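Local coordinates for putative uncharacterized protein (Ustilago maydis, PDB 4GNX) that probably serves as the small OB-fold subunit of replication protein A, the three-subunit complex that binds single-stranded DNA, at residues A[6-14]-A[38-46]; A[53-64]-A[76-85]. All coordinates share one frame; numbering follows the deposited sequence.

Contact 1 (A[6-14]-A[38-46]); sequences PLINSSMLG and QTSDLGNVE
Asn9 and Ser10, where the chain leaves the short strand 7-8, run past the turn that links strands 34-39 and 44-48, the CA of Asn9 lying 5.4 Å from the CA of Asp41. That bend is a type I turn from Thr39 to Leu42. Thr39 ties off its base twice over: its N and its OG1 reach Gly43 O from opposite faces of the carbonyl plane, the OG1 bond measuring 2.9 Å. The other branch of the same threonine, CG2, lies anti to the backbone N and is left to pack on Asn9, 3.6 Å from its CA.

Asp41 meets Asn9, Ser10 and Ser11. Its carboxylate lies stacked against the Asn9 amide, the two planes 21° apart. Ser10 OG donates to Asp41 OD1 at 2.5 Å, meeting it on the anti side and 19° out of the carboxylate plane. This OG sits between the backbone N and the carbonyl carbon (chi1 56°), which brings it to the turn, and Gly43, with no side chain in the way, lets it come to 3.4 Å from Gly43 CA. Beside the polar contacts, on the Leu13 side, the packing turns apolar: Val45 CG2 sits 3.6 Å from Ser10 CB and 4.3 Å from Leu13 CD1, two branched side chains suited to the buried side, where Phe74 of strand 73-81 also packs on both. Ser40 faces helix 93-104, and its OG is hydrogen-bonded to Glu97.

Small polar residues thus let two chain bends approach closely, and Asp41 accepts a hydrogen bond from Ser10 OG, which is consistent with a charged carboxylate.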
loop_
_atom_site.group_PDB
_atom_site.type_symbol
_atom_site.label_atom_id
_atom_site.label_comp_id
_atom_site.label_asym_id
_atom_site.label_seq_id
_atom_site.Cartn_x
_atom_site.Cartn_y
_atom_site.Cartn_z
ATOM N N PRO A 6 -19.402 -17.598 2.019
ATOM C CA PRO A 6 -19.229 -16.205 2.449
ATOM C C PRO A 6 -18.473 -16.025 3.770
ATOM O O PRO A 6 -18.706 -16.773 4.731
ATOM C CB PRO A 6 -20.683 -15.691 2.602
ATOM C CG PRO A 6 -21.551 -16.889 2.480
ATOM C CD PRO A 6 -20.795 -17.849 1.615
ATOM N N LEU A 7 -17.592 -15.024 3.806
ATOM C CA LEU A 7 -16.942 -14.569 5.045
ATOM C C LEU A 7 -17.858 -13.557 5.631
ATOM O O LEU A 7 -18.067 -12.502 5.031
ATOM C CB LEU A 7 -15.616 -13.879 4.740
ATOM C CG LEU A 7 -14.627 -13.702 5.878
ATOM C CD1 LEU A 7 -14.173 -15.046 6.445
ATOM C CD2 LEU A 7 -13.446 -12.880 5.392
ATOM N N ILE A 8 -18.420 -13.844 6.793
ATOM C CA ILE A 8 -19.444 -12.951 7.304
ATOM C C ILE A 8 -19.177 -12.492 8.738
ATOM O O ILE A 8 -18.303 -13.029 9.422
ATOM C CB ILE A 8 -20.871 -13.553 7.116
ATOM C CG1 ILE A 8 -21.135 -14.662 8.125
ATOM C CG2 ILE A 8 -21.075 -14.038 5.680
ATOM C CD1 ILE A 8 -22.567 -14.703 8.582
ATOM N N ASN A 9 -19.894 -11.455 9.152
ATOM C CA ASN A 9 -19.919 -11.050 10.530
ATOM C C ASN A 9 -21.295 -11.394 11.101
ATOM O O ASN A 9 -22.119 -11.995 10.403
ATOM C CB ASN A 9 -19.546 -9.566 10.672
ATOM C CG ASN A 9 -20.440 -8.622 9.859
ATOM O OD1 ASN A 9 -19.952 -7.627 9.329
ATOM N ND2 ASN A 9 -21.748 -8.894 9.806
ATOM N N SER A 10 -21.546 -11.033 12.358
ATOM C CA SER A 10 -22.745 -11.490 13.045
ATOM C C SER A 10 -24.040 -10.899 12.449
ATOM O O SER A 10 -25.120 -11.502 12.537
ATOM C CB SER A 10 -22.644 -11.192 14.542
ATOM O OG SER A 10 -22.411 -9.815 14.808
ATOM N N SER A 11 -23.928 -9.736 11.818
ATOM C CA SER A 11 -25.102 -9.049 11.341
ATOM C C SER A 11 -25.587 -9.643 10.030
ATOM O O SER A 11 -26.710 -9.415 9.626
ATOM C CB SER A 11 -24.827 -7.565 11.187
ATOM O OG SER A 11 -24.521 -7.296 9.842
ATOM N N MET A 12 -24.744 -10.416 9.377
ATOM C CA MET A 12 -25.115 -11.049 8.127
ATOM C C MET A 12 -25.761 -12.418 8.317
ATOM O O MET A 12 -26.228 -13.025 7.364
ATOM C CB MET A 12 -23.904 -11.153 7.212
ATOM C CG MET A 12 -23.402 -9.789 6.774
ATOM S SD MET A 12 -21.779 -9.753 5.979
ATOM C CE MET A 12 -22.072 -10.669 4.462
ATOM N N LEU A 13 -25.812 -12.905 9.547
ATOM C CA LEU A 13 -26.400 -14.220 9.791
ATOM C C LEU A 13 -27.775 -14.386 9.163
ATOM O O LEU A 13 -27.993 -15.351 8.449
ATOM C CB LEU A 13 -26.475 -14.532 11.283
ATOM C CG LEU A 13 -25.110 -14.648 11.959
ATOM C CD1 LEU A 13 -25.320 -14.637 13.452
ATOM C CD2 LEU A 13 -24.352 -15.894 11.546
ATOM N N GLY A 14 -28.679 -13.437 9.405
ATOM C CA GLY A 14 -30.020 -13.466 8.826
ATOM C C GLY A 14 -30.072 -13.797 7.343
ATOM O O GLY A 14 -30.995 -14.474 6.890
ATOM N N GLN A 38 -16.718 -13.315 19.694
ATOM C CA GLN A 38 -16.873 -11.921 19.291
ATOM C C GLN A 38 -16.397 -11.726 17.842
ATOM O O GLN A 38 -15.304 -12.146 17.485
ATOM C CB GLN A 38 -16.145 -10.991 20.269
ATOM C CG GLN A 38 -15.992 -9.558 19.783
ATOM C CD GLN A 38 -15.901 -8.549 20.906
ATOM O OE1 GLN A 38 -15.453 -8.864 22.011
ATOM N NE2 GLN A 38 -16.335 -7.325 20.632
ATOM N N THR A 39 -17.235 -11.086 17.028
ATOM C CA THR A 39 -16.962 -10.852 15.618
ATOM C C THR A 39 -16.386 -9.460 15.357
ATOM O O THR A 39 -16.537 -8.576 16.190
ATOM C CB THR A 39 -18.236 -10.989 14.770
ATOM O OG1 THR A 39 -19.048 -12.022 15.294
ATOM C CG2 THR A 39 -17.858 -11.427 13.404
ATOM N N SER A 40 -15.741 -9.285 14.195
ATOM C CA SER A 40 -15.310 -7.979 13.691
ATOM C C SER A 40 -16.438 -6.971 13.755
ATOM O O SER A 40 -16.223 -5.779 13.930
ATOM C CB SER A 40 -14.847 -8.113 12.245
ATOM O OG SER A 40 -15.873 -8.638 11.418
ATOM N N ASP A 41 -17.643 -7.492 13.584
ATOM C CA ASP A 41 -18.898 -6.794 13.729
ATOM C C ASP A 41 -19.062 -6.139 15.096
ATOM O O ASP A 41 -19.870 -5.225 15.255
ATOM C CB ASP A 41 -19.989 -7.851 13.591
ATOM C CG ASP A 41 -21.244 -7.313 12.970
ATOM O OD1 ASP A 41 -22.334 -7.668 13.450
ATOM O OD2 ASP A 41 -21.153 -6.537 12.001
ATOM N N LEU A 42 -18.300 -6.628 16.072
ATOM C CA LEU A 42 -18.479 -6.352 17.510
ATOM C C LEU A 42 -19.635 -7.091 18.143
ATOM O O LEU A 42 -19.879 -6.956 19.339
ATOM C CB LEU A 42 -18.575 -4.868 17.828
ATOM C CG LEU A 42 -17.236 -4.135 17.824
ATOM C CD1 LEU A 42 -17.406 -2.766 18.464
ATOM C CD2 LEU A 42 -16.146 -4.938 18.524
ATOM N N GLY A 43 -20.331 -7.891 17.345
ATOM C CA GLY A 43 -21.418 -8.717 17.852
ATOM C C GLY A 43 -21.000 -10.124 18.221
ATOM O O GLY A 43 -20.073 -10.665 17.658
ATOM N N ASN A 44 -21.702 -10.714 19.180
ATOM C CA ASN A 44 -21.361 -12.035 19.688
ATOM C C ASN A 44 -22.212 -13.093 19.014
ATOM O O ASN A 44 -23.277 -12.773 18.494
ATOM C CB ASN A 44 -21.499 -12.070 21.209
ATOM C CG ASN A 44 -20.368 -11.331 21.930
ATOM O OD1 ASN A 44 -20.423 -11.143 23.133
ATOM N ND2 ASN A 44 -19.340 -10.918 21.197
ATOM N N VAL A 45 -21.718 -14.333 18.984
ATOM C CA VAL A 45 -22.317 -15.428 18.206
ATOM C C VAL A 45 -22.135 -16.737 18.971
ATOM O O VAL A 45 -21.028 -17.034 19.447
ATOM C CB VAL A 45 -21.662 -15.588 16.807
ATOM C CG1 VAL A 45 -22.243 -16.777 16.060
ATOM C CG2 VAL A 45 -21.875 -14.356 15.963
ATOM N N GLU A 46 -23.214 -17.521 19.068
ATOM C CA GLU A 46 -23.197 -18.788 19.795
ATOM C C GLU A 46 -22.874 -19.904 18.805
ATOM O O GLU A 46 -23.592 -20.081 17.822
ATOM C CB GLU A 46 -24.565 -19.017 20.415
ATOM C CG GLU A 46 -24.583 -19.205 21.924
ATOM C CD GLU A 46 -26.004 -19.215 22.493
ATOM O OE1 GLU A 46 -26.924 -19.743 21.827
ATOM O OE2 GLU A 46 -26.214 -18.697 23.615
#

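Contact 2 (A[53-64]-A[76-85]); sequences SDVSSSTFVEVT and ANQIREFTTV
Val63 meets Ile79 across an antiparallel hairpin whose strands, 60-64 and 78-81, approach to 4.6 Å with their directions 157° apart. The Glu62-Arg80 pair is the straightest part of the ladder, with Glu62 N 2.8 Å from Arg80 O at an N-H...O angle of 166°. Toward the turn Thr64 O takes two donors, Gln78 N and Asn77 N, a classic beta bulge.

On the inward face Ile79 is the main bump. With chi1 at -56° its CG2 points anti to the backbone N, and Val55 crosses it at about a right angle, Val55 CG2 lying 4.1 Å from Ile79 CG2. Ile79 CD1 reaches Ser53 OG, while Val63 fills the hollow beside it, its CG2 4.3 Å from Ile79 CG1. The other Val63 branch, CG1, stops 4.1 Å from Ala76 CB, a small side chain suited to a place between Val63 and Ile47. Branching at CB favours the extended backbone and sets two apolar branches beside the strand. At the far end the ladder frays into a weak bond from Phe82 N to Phe60 O. The Phe82 ring lies beside the start of strand 60-64, with Arg80 O 3.6 Å above one face and Phe60 CB in the ring plane at its edge.

Glu62 extends on the other face, its buried carboxylate satisfied by Tyr117 and Tyr90 of a neighbouring subunit; Tyr117 also meets the Phe82 ring. Inward, Val61 and Val63 pack on Met37 of strand 34-39 and Ala76 on Ile47 of strand 44-48, while strand 20-31 pairs with 60-68 along the edge away from 73-81, as expected of an OB barrel.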
loop_
_atom_site.group_PDB
_atom_site.type_symbol
_atom_site.label_atom_id
_atom_site.label_comp_id
_atom_site.label_asym_id
_atom_site.label_seq_id
_atom_site.Cartn_x
_atom_site.Cartn_y
_atom_site.Cartn_z
ATOM N N SER A 53 -12.784 -30.742 19.818
ATOM C CA SER A 53 -12.330 -29.373 19.577
ATOM C C SER A 53 -11.620 -28.848 20.824
ATOM O O SER A 53 -12.184 -28.887 21.916
ATOM C CB SER A 53 -13.502 -28.476 19.192
ATOM O OG SER A 53 -14.099 -28.926 17.984
ATOM N N ASP A 54 -10.373 -28.399 20.661
ATOM C CA ASP A 54 -9.590 -27.837 21.778
ATOM C C ASP A 54 -9.534 -26.308 21.710
ATOM O O ASP A 54 -8.542 -25.678 22.115
ATOM C CB ASP A 54 -8.181 -28.466 21.880
ATOM C CG ASP A 54 -7.295 -28.192 20.651
ATOM O OD1 ASP A 54 -6.224 -28.841 20.549
ATOM O OD2 ASP A 54 -7.649 -27.341 19.796
ATOM N N VAL A 55 -10.619 -25.736 21.185
ATOM C CA VAL A 55 -10.831 -24.292 21.086
ATOM C C VAL A 55 -10.473 -23.554 22.383
ATOM O O VAL A 55 -9.893 -22.474 22.348
ATOM C CB VAL A 55 -12.295 -23.983 20.666
ATOM C CG1 VAL A 55 -12.621 -22.509 20.817
ATOM C CG2 VAL A 55 -12.560 -24.425 19.234
ATOM N N SER A 56 -10.795 -24.155 23.525
ATOM C CA SER A 56 -10.486 -23.570 24.832
ATOM C C SER A 56 -9.117 -22.859 24.901
ATOM O O SER A 56 -9.019 -21.752 25.437
ATOM C CB SER A 56 -10.631 -24.617 25.953
ATOM O OG SER A 56 -10.072 -25.866 25.580
ATOM N N SER A 57 -8.078 -23.472 24.338
ATOM C CA SER A 57 -6.724 -22.940 24.474
ATOM C C SER A 57 -6.269 -22.116 23.263
ATOM O O SER A 57 -5.105 -22.195 22.849
ATOM C CB SER A 57 -5.739 -24.071 24.786
ATOM O OG SER A 57 -5.874 -25.122 23.848
ATOM N N SER A 58 -7.181 -21.308 22.716
ATOM C CA SER A 58 -6.881 -20.495 21.525
ATOM C C SER A 58 -7.659 -19.175 21.462
ATOM O O SER A 58 -8.798 -19.096 21.909
ATOM C CB SER A 58 -7.135 -21.303 20.258
ATOM O OG SER A 58 -8.493 -21.254 19.897
ATOM N N THR A 59 -7.056 -18.146 20.880
ATOM C CA THR A 59 -7.577 -16.802 21.063
ATOM C C THR A 59 -8.559 -16.429 19.950
ATOM O O THR A 59 -9.721 -16.113 20.215
ATOM C CB THR A 59 -6.445 -15.759 21.200
ATOM O OG1 THR A 59 -5.259 -16.378 21.721
ATOM C CG2 THR A 59 -6.866 -14.631 22.123
ATOM N N PHE A 60 -8.095 -16.466 18.710
ATOM C CA PHE A 60 -8.989 -16.222 17.596
ATOM C C PHE A 60 -9.181 -17.481 16.826
ATOM O O PHE A 60 -8.271 -18.282 16.691
ATOM C CB PHE A 60 -8.458 -15.162 16.665
ATOM C CG PHE A 60 -8.283 -13.826 17.308
ATOM C CD1 PHE A 60 -7.165 -13.554 18.102
ATOM C CD2 PHE A 60 -9.215 -12.822 17.102
ATOM C CE1 PHE A 60 -6.985 -12.314 18.682
ATOM C CE2 PHE A 60 -9.035 -11.573 17.672
ATOM C CZ PHE A 60 -7.922 -11.322 18.467
ATOM N N VAL A 61 -10.378 -17.632 16.292
ATOM C CA VAL A 61 -10.738 -18.862 15.638
ATOM C C VAL A 61 -11.499 -18.591 14.336
ATOM O O VAL A 61 -12.166 -17.559 14.218
ATOM C CB VAL A 61 -11.563 -19.694 16.619
ATOM C CG1 VAL A 61 -12.940 -19.074 16.806
ATOM C CG2 VAL A 61 -11.653 -21.125 16.150
ATOM N N GLU A 62 -11.365 -19.477 13.348
ATOM C CA GLU A 62 -12.190 -19.379 12.121
ATOM C C GLU A 62 -13.088 -20.587 12.011
ATOM O O GLU A 62 -12.607 -21.714 11.892
ATOM C CB GLU A 62 -11.358 -19.237 10.833
ATOM C CG GLU A 62 -12.213 -18.981 9.592
ATOM C CD GLU A 62 -11.450 -19.131 8.274
ATOM O OE1 GLU A 62 -11.378 -20.267 7.733
ATOM O OE2 GLU A 62 -10.926 -18.115 7.742
ATOM N N VAL A 63 -14.395 -20.349 12.040
ATOM C CA VAL A 63 -15.348 -21.466 11.982
ATOM C C VAL A 63 -16.005 -21.555 10.634
ATOM O O VAL A 63 -16.485 -20.540 10.123
ATOM C CB VAL A 63 -16.487 -21.312 12.992
ATOM C CG1 VAL A 63 -17.491 -22.434 12.794
ATOM C CG2 VAL A 63 -15.929 -21.268 14.400
ATOM N N THR A 64 -16.018 -22.749 10.061
ATOM C CA THR A 64 -16.904 -23.000 8.946
ATOM C C THR A 64 -18.097 -23.705 9.554
ATOM O O THR A 64 -17.956 -24.749 10.204
ATOM C CB THR A 64 -16.261 -23.829 7.807
ATOM O OG1 THR A 64 -15.100 -23.157 7.301
ATOM C CG2 THR A 64 -17.210 -23.973 6.661
ATOM N N ALA A 76 -21.094 -25.938 13.978
ATOM C CA ALA A 76 -19.724 -26.001 13.461
ATOM C C ALA A 76 -19.483 -27.258 12.643
ATOM O O ALA A 76 -19.776 -28.351 13.099
ATOM C CB ALA A 76 -18.696 -25.899 14.593
ATOM N N ASN A 77 -18.952 -27.082 11.434
ATOM C CA ASN A 77 -18.480 -28.188 10.609
ATOM C C ASN A 77 -16.980 -28.351 10.876
ATOM O O ASN A 77 -16.536 -29.392 11.362
ATOM C CB ASN A 77 -18.802 -27.962 9.113
ATOM C CG ASN A 77 -20.315 -28.097 8.777
ATOM O OD1 ASN A 77 -21.063 -28.861 9.414
ATOM N ND2 ASN A 77 -20.761 -27.375 7.745
ATOM N N GLN A 78 -16.209 -27.294 10.601
ATOM C CA GLN A 78 -14.755 -27.296 10.805
ATOM C C GLN A 78 -14.291 -26.078 11.559
ATOM O O GLN A 78 -15.012 -25.109 11.686
ATOM C CB GLN A 78 -13.985 -27.402 9.487
ATOM C CG GLN A 78 -13.718 -28.836 9.043
ATOM C CD GLN A 78 -12.712 -29.615 9.921
ATOM O OE1 GLN A 78 -11.931 -30.443 9.411
ATOM N NE2 GLN A 78 -12.741 -29.377 11.247
ATOM N N ILE A 79 -13.080 -26.128 12.082
ATOM C CA ILE A 79 -12.581 -25.016 12.880
ATOM C C ILE A 79 -11.054 -24.830 12.709
ATOM O O ILE A 79 -10.291 -25.804 12.746
ATOM C CB ILE A 79 -12.971 -25.163 14.384
ATOM C CG1 ILE A 79 -14.502 -25.304 14.606
ATOM C CG2 ILE A 79 -12.441 -23.983 15.174
ATOM C CD1 ILE A 79 -15.040 -26.727 14.798
ATOM N N ARG A 80 -10.641 -23.569 12.540
ATOM C CA ARG A 80 -9.251 -23.157 12.324
ATOM C C ARG A 80 -8.670 -22.252 13.443
ATOM O O ARG A 80 -9.269 -21.246 13.792
ATOM C CB ARG A 80 -9.189 -22.398 11.002
ATOM C CG ARG A 80 -8.134 -22.883 10.026
ATOM C CD ARG A 80 -6.756 -23.103 10.669
ATOM N NE ARG A 80 -6.731 -24.214 11.646
ATOM C CZ ARG A 80 -5.666 -24.954 11.980
ATOM N NH1 ARG A 80 -4.470 -24.762 11.420
ATOM N NH2 ARG A 80 -5.817 -25.915 12.882
ATOM N N GLU A 81 -7.497 -22.574 13.977
ATOM C CA GLU A 81 -6.845 -21.743 15.001
ATOM C C GLU A 81 -6.085 -20.530 14.418
ATOM O O GLU A 81 -5.837 -20.501 13.218
ATOM C CB GLU A 81 -5.877 -22.621 15.789
ATOM C CG GLU A 81 -5.785 -22.295 17.269
ATOM C CD GLU A 81 -5.137 -20.951 17.498
ATOM O OE1 GLU A 81 -3.917 -20.828 17.232
ATOM O OE2 GLU A 81 -5.855 -20.012 17.911
ATOM N N PHE A 82 -5.730 -19.536 15.253
ATOM C CA PHE A 82 -4.755 -18.452 14.882
ATOM C C PHE A 82 -3.788 -17.965 15.966
ATOM O O PHE A 82 -2.791 -18.612 16.242
ATOM C CB PHE A 82 -5.452 -17.219 14.372
ATOM C CG PHE A 82 -6.636 -17.506 13.552
ATOM C CD1 PHE A 82 -7.814 -16.885 13.810
ATOM C CD2 PHE A 82 -6.559 -18.378 12.499
ATOM C CE1 PHE A 82 -8.918 -17.118 13.035
ATOM C CE2 PHE A 82 -7.658 -18.636 11.715
ATOM C CZ PHE A 82 -8.844 -18.002 11.991
ATOM N N THR A 83 -4.123 -16.812 16.553
ATOM C CA THR A 83 -3.285 -15.952 17.436
ATOM C C THR A 83 -1.930 -16.400 17.990
ATOM O O THR A 83 -0.911 -16.426 17.283
ATOM C CB THR A 83 -4.088 -15.551 18.676
ATOM O OG1 THR A 83 -5.484 -15.770 18.422
ATOM C CG2 THR A 83 -3.764 -14.080 19.121
ATOM N N THR A 84 -1.954 -16.683 19.300
ATOM C CA THR A 84 -0.793 -16.943 20.146
ATOM C C THR A 84 -1.313 -17.602 21.439
ATOM O O THR A 84 -2.535 -17.707 21.638
ATOM C CB THR A 84 -0.062 -15.627 20.530
ATOM O OG1 THR A 84 -0.346 -14.599 19.569
ATOM C CG2 THR A 84 1.468 -15.837 20.652
ATOM N N VAL A 85 -0.388 -18.059 22.292
ATOM C CA VAL A 85 -0.708 -18.551 23.652
ATOM C C VAL A 85 0.245 -17.978 24.713
ATOM O O VAL A 85 1.182 -17.237 24.400
ATOM C CB VAL A 85 -0.717 -20.104 23.743
ATOM C CG1 VAL A 85 -0.656 -20.577 25.199
ATOM C CG2 VAL A 85 -1.935 -20.688 23.035
#

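How the contacts relate
Contact 1 and contact 2 lie on opposite sides of the chain's centre, 16 Å between their own centres and about 5 Å between nearest atoms, without touching. They follow in series: contact 1 is complete at residue 46, before segment 53-64 begins, and strand 44-48 precedes strand 60-68. Both belong to one curled sheet, that of the OB fold. Contact 1 fastens the N-terminal segment to the turn between strands 34-39 and 44-48, whereas contact 2 forms the later hairpin. Phe74, on the same strand 73-81 that supplies contact 2, packs on Leu13 and Val45 of contact 1. Helix 93-104 packs on Asn9, Met12 and Ser40 at one side of contact 1, while contact 2 offers one face to another subunit.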